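Local coordinates for protein computational Design of Enzyme (Synthetic construct, PDB 3TP4) that is an engineered protein on a glycosyl hydrolase family 26 scaffold, probably designed to carry an activated serine in a catalytic triad, with no established biological function, at residues A[201-205]-A[206-210]; A[338-341]-A[342-346]. One frame throughout, in Å; residues are numbered along the deposited sequence.

Interaction 1. Residues A[201-205]-A[206-210]; sequences VEYLR and DVKGV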
# COMPACT_ATOMS: atom_id res chain seq x y z
N VAL A 201 2.41 0.57 10.29
CA VAL A 201 1.05 0.14 10.62
C VAL A 201 0.79 0.35 12.11
O VAL A 201 -0.26 0.85 12.50
CB VAL A 201 0.82 -1.34 10.29
CG1 VAL A 201 -0.47 -1.81 10.94
CG2 VAL A 201 0.74 -1.55 8.77
N GLU A 202 1.75 -0.04 12.93
CA GLU A 202 1.60 0.05 14.38
C GLU A 202 1.56 1.50 14.86
O GLU A 202 0.73 1.88 15.68
CB GLU A 202 2.72 -0.76 15.06
CG GLU A 202 2.50 -2.27 14.90
CD GLU A 202 3.76 -3.10 15.01
OE1 GLU A 202 4.87 -2.52 15.13
OE2 GLU A 202 3.64 -4.34 14.99
N TYR A 203 2.44 2.34 14.32
CA TYR A 203 2.43 3.76 14.68
C TYR A 203 1.07 4.39 14.33
O TYR A 203 0.43 5.00 15.18
CB TYR A 203 3.57 4.54 14.03
CG TYR A 203 3.68 5.96 14.55
CD1 TYR A 203 4.25 6.21 15.79
CD2 TYR A 203 3.19 7.04 13.82
CE1 TYR A 203 4.35 7.50 16.29
CE2 TYR A 203 3.28 8.34 14.30
CZ TYR A 203 3.87 8.56 15.55
OH TYR A 203 3.98 9.83 16.08
N LEU A 204 0.62 4.21 13.09
CA LEU A 204 -0.66 4.78 12.68
C LEU A 204 -1.84 4.21 13.47
O LEU A 204 -2.67 4.96 13.98
CB LEU A 204 -0.89 4.59 11.18
CG LEU A 204 -0.01 5.42 10.23
CD1 LEU A 204 -0.12 4.93 8.81
CD2 LEU A 204 -0.31 6.93 10.30
N ARG A 205 -1.92 2.89 13.56
CA ARG A 205 -3.08 2.24 14.18
C ARG A 205 -3.02 2.32 15.71
O ARG A 205 -3.95 2.79 16.36
CB ARG A 205 -3.18 0.77 13.75
CG ARG A 205 -4.28 -0.03 14.46
CD ARG A 205 -4.13 -1.55 14.22
NE ARG A 205 -2.87 -2.06 14.79
CZ ARG A 205 -2.24 -3.16 14.39
NH1 ARG A 205 -2.73 -3.93 13.42
NH2 ARG A 205 -1.10 -3.52 14.98
N ASP A 206 -1.91 1.86 16.28
CA ASP A 206 -1.86 1.68 17.73
C ASP A 206 -1.44 2.95 18.44
O ASP A 206 -1.91 3.23 19.54
CB ASP A 206 -0.88 0.57 18.10
CG ASP A 206 -1.25 -0.76 17.47
OD1 ASP A 206 -2.45 -1.08 17.38
OD2 ASP A 206 -0.33 -1.50 17.06
N VAL A 207 -0.54 3.70 17.83
CA VAL A 207 -0.05 4.92 18.45
C VAL A 207 -0.95 6.12 18.15
O VAL A 207 -1.27 6.89 19.04
CB VAL A 207 1.42 5.22 18.07
CG1 VAL A 207 1.82 6.59 18.61
CG2 VAL A 207 2.37 4.13 18.61
N LYS A 208 -1.37 6.29 16.89
CA LYS A 208 -2.17 7.46 16.53
C LYS A 208 -3.69 7.22 16.55
O LYS A 208 -4.47 8.16 16.57
CB LYS A 208 -1.75 8.00 15.16
CG LYS A 208 -0.27 8.32 15.06
CD LYS A 208 0.15 9.41 16.05
CE LYS A 208 -0.50 10.75 15.70
NZ LYS A 208 0.16 11.88 16.41
N GLY A 209 -4.10 5.95 16.54
CA GLY A 209 -5.52 5.64 16.59
C GLY A 209 -6.26 5.77 15.26
O GLY A 209 -7.48 5.91 15.23
N VAL A 210 -5.52 5.71 14.15
CA VAL A 210 -6.15 5.75 12.84
C VAL A 210 -7.10 4.57 12.70
O VAL A 210 -6.73 3.43 12.97
CB VAL A 210 -5.11 5.71 11.70
CG1 VAL A 210 -5.79 5.51 10.34
CG2 VAL A 210 -4.29 6.98 11.71
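With CG of Arg205 anti to the backbone N (chi1 174°) and the chain bent at chi3 (64°), the guanidinium is brought alongside the carboxylate of Asp206, whose CG lies beside its backbone N. The grip is side-on and two-pronged: NE of Arg205 reaches OD1 of Asp206 at 2.8 Å from above the carboxylate plane, and NH2 of Arg205 meets OD2 of Asp206 at 3.0 Å on the syn side. Arg396 also pairs with OD2, and Val9 O takes Arg205 NH1. Tyr203 and Lys208 point the same way, Lys208 CG resting 3.6 Å from Tyr203 CE2, and both reach Asp149 with their polar ends. Further round the same side of the ring, near CD1 and CE1, Val207 CG1 lies 3.6 Å from Tyr203 CE1. The segment lies toward the C-terminal end of helix 190-207 of a TIM-barrel domain, with one wider, pi-type turn at 203-205. Glu202 O accepts from both Asp206 N (2.7 Å) and Val207 N, while Lys208 N binds Tyr203 O. Gly209 then turns the chain at positive phi, and Val210 N closes on Leu204 O at 3.0 Å, just before strand 213-217.

Interaction 2. Residues A[338-341]-A[342-346]; sequences ALLE and DFQAY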
# COMPACT_ATOMS: atom_id res chain seq x y z
N ALA A 338 -4.27 8.06 -30.14
CA ALA A 338 -4.65 6.91 -30.95
C ALA A 338 -5.42 5.86 -30.13
O ALA A 338 -6.28 5.15 -30.67
CB ALA A 338 -3.43 6.29 -31.61
N LEU A 339 -5.13 5.76 -28.84
CA LEU A 339 -5.74 4.73 -28.00
C LEU A 339 -7.08 5.16 -27.38
O LEU A 339 -7.67 4.41 -26.58
CB LEU A 339 -4.77 4.24 -26.91
CG LEU A 339 -3.77 3.14 -27.26
CD1 LEU A 339 -2.74 2.96 -26.13
CD2 LEU A 339 -4.47 1.82 -27.57
N LEU A 340 -7.56 6.35 -27.74
CA LEU A 340 -8.80 6.86 -27.16
C LEU A 340 -9.98 5.91 -27.36
O LEU A 340 -10.66 5.55 -26.41
CB LEU A 340 -9.14 8.24 -27.71
CG LEU A 340 -10.52 8.72 -27.25
CD1 LEU A 340 -10.47 9.15 -25.80
CD2 LEU A 340 -11.04 9.84 -28.12
N GLU A 341 -10.22 5.50 -28.60
CA GLU A 341 -11.34 4.61 -28.89
C GLU A 341 -11.25 3.30 -28.11
O GLU A 341 -12.25 2.82 -27.58
CB GLU A 341 -11.46 4.34 -30.40
CG GLU A 341 -12.53 3.34 -30.75
CD GLU A 341 -12.81 3.27 -32.25
OE1 GLU A 341 -11.87 3.50 -33.05
OE2 GLU A 341 -13.97 2.98 -32.62
N ASP A 342 -10.06 2.73 -28.02
CA ASP A 342 -9.91 1.47 -27.32
C ASP A 342 -10.20 1.64 -25.83
O ASP A 342 -10.82 0.78 -25.21
CB ASP A 342 -8.52 0.87 -27.52
CG ASP A 342 -8.42 -0.56 -26.98
OD1 ASP A 342 -8.94 -1.49 -27.64
OD2 ASP A 342 -7.82 -0.75 -25.91
N PHE A 343 -9.74 2.75 -25.26
CA PHE A 343 -9.99 2.99 -23.84
C PHE A 343 -11.49 3.16 -23.59
O PHE A 343 -12.03 2.61 -22.63
CB PHE A 343 -9.20 4.18 -23.29
CG PHE A 343 -9.42 4.40 -21.82
CD1 PHE A 343 -8.79 3.60 -20.89
CD2 PHE A 343 -10.30 5.37 -21.38
CE1 PHE A 343 -9.01 3.78 -19.54
CE2 PHE A 343 -10.53 5.55 -20.03
CZ PHE A 343 -9.88 4.76 -19.11
N GLN A 344 -12.17 3.89 -24.47
CA GLN A 344 -13.62 4.01 -24.38
C GLN A 344 -14.29 2.64 -24.39
O GLN A 344 -15.26 2.42 -23.67
CB GLN A 344 -14.16 4.88 -25.53
CG GLN A 344 -13.86 6.36 -25.32
CD GLN A 344 -14.11 7.20 -26.54
OE1 GLN A 344 -13.86 6.77 -27.67
NE2 GLN A 344 -14.58 8.42 -26.32
N ALA A 345 -13.78 1.73 -25.22
CA ALA A 345 -14.35 0.38 -25.30
C ALA A 345 -14.06 -0.40 -24.02
O ALA A 345 -14.92 -1.11 -23.49
CB ALA A 345 -13.78 -0.36 -26.53
N TYR A 346 -12.83 -0.27 -23.54
CA TYR A 346 -12.46 -0.80 -22.25
C TYR A 346 -13.44 -0.32 -21.16
O TYR A 346 -13.91 -1.12 -20.35
CB TYR A 346 -11.04 -0.35 -21.91
CG TYR A 346 -10.67 -0.54 -20.46
CD1 TYR A 346 -10.89 0.47 -19.53
CD2 TYR A 346 -10.08 -1.72 -20.03
CE1 TYR A 346 -10.56 0.29 -18.21
CE2 TYR A 346 -9.73 -1.89 -18.72
CZ TYR A 346 -9.97 -0.89 -17.81
OH TYR A 346 -9.63 -1.07 -16.48
O HOH W 1 -7.98 3.13 -30.08
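Gln344 folds back over the first turn of its helix and crosses Leu340 obliquely. Its CB sits 3.5 Å from Glu341 O. CG, turned beside the backbone N (chi1 -74°), passes 3.5 Å from Leu340 O, and the extended chain then carries the amide back along the helix. CD lies 4.0 Å from Leu340 CG. At the tip, OE1 rests 3.5 Å from Glu341 CA and close to Leu340 CG, whereas NE2 leaves the turn to bond Val59 O, near the end of helix 55-60. Leu340 also packs on Val59, so the amide and the isobutyl group meet the same neighbour. Cutting Gln344 back to an alanine removes the amide, which would probably leave Val59 O without this donor and open a gap beside Leu340 CG.

This is the opening of helix 340-348 in the TIM-barrel part of the chain, lying against helix 299-308. Three successive i to i+4 bonds start it: Phe343 N to Leu339 O, Gln344 N to Leu340 O at 170° at the hydrogen, and Ala345 N to Glu341 O. A water joins the preceding loop to this first turn, donating to Ala338 O at 2.7 Å and accepting from Asp342 N at 3.0 Å.

The inward flank is made differently. Leu339 CD2 runs alongside Asp342 CB at 4.2 Å and continues onto Val285 of strand 282-285. The buried carboxylate of Asp342 has hydrogen-bonding partners for both oxygens, Thr301 OG1 serving OD1. Phe343, with its CB 3.6 Å from Leu339 O, sends its ring away from this turn to meet Phe34 and Phe300 edge-to-face.

Overall arrangement
Interactions 1 and 2 illustrate how, within one barrel, a helix is closed in one place and another is opened elsewhere: 201-210 closes helix 190-207, while 338-346 opens helix 340-348. They share no element and lie on opposite sides of the chain's centre, their own centres about 42 Å apart. Both are partly buried, mixing inward residues with solvent-facing ones. Interaction 1 is rich in charge, and its salt bridges extend to helix 141-157 and to strand 391-398 of the beta-sheet region beyond the barrel. Interaction 2, farther from the centre, has no salt bridge between its segments; a water, an amide and regular backbone bonds do the work, with aromatic packing inward.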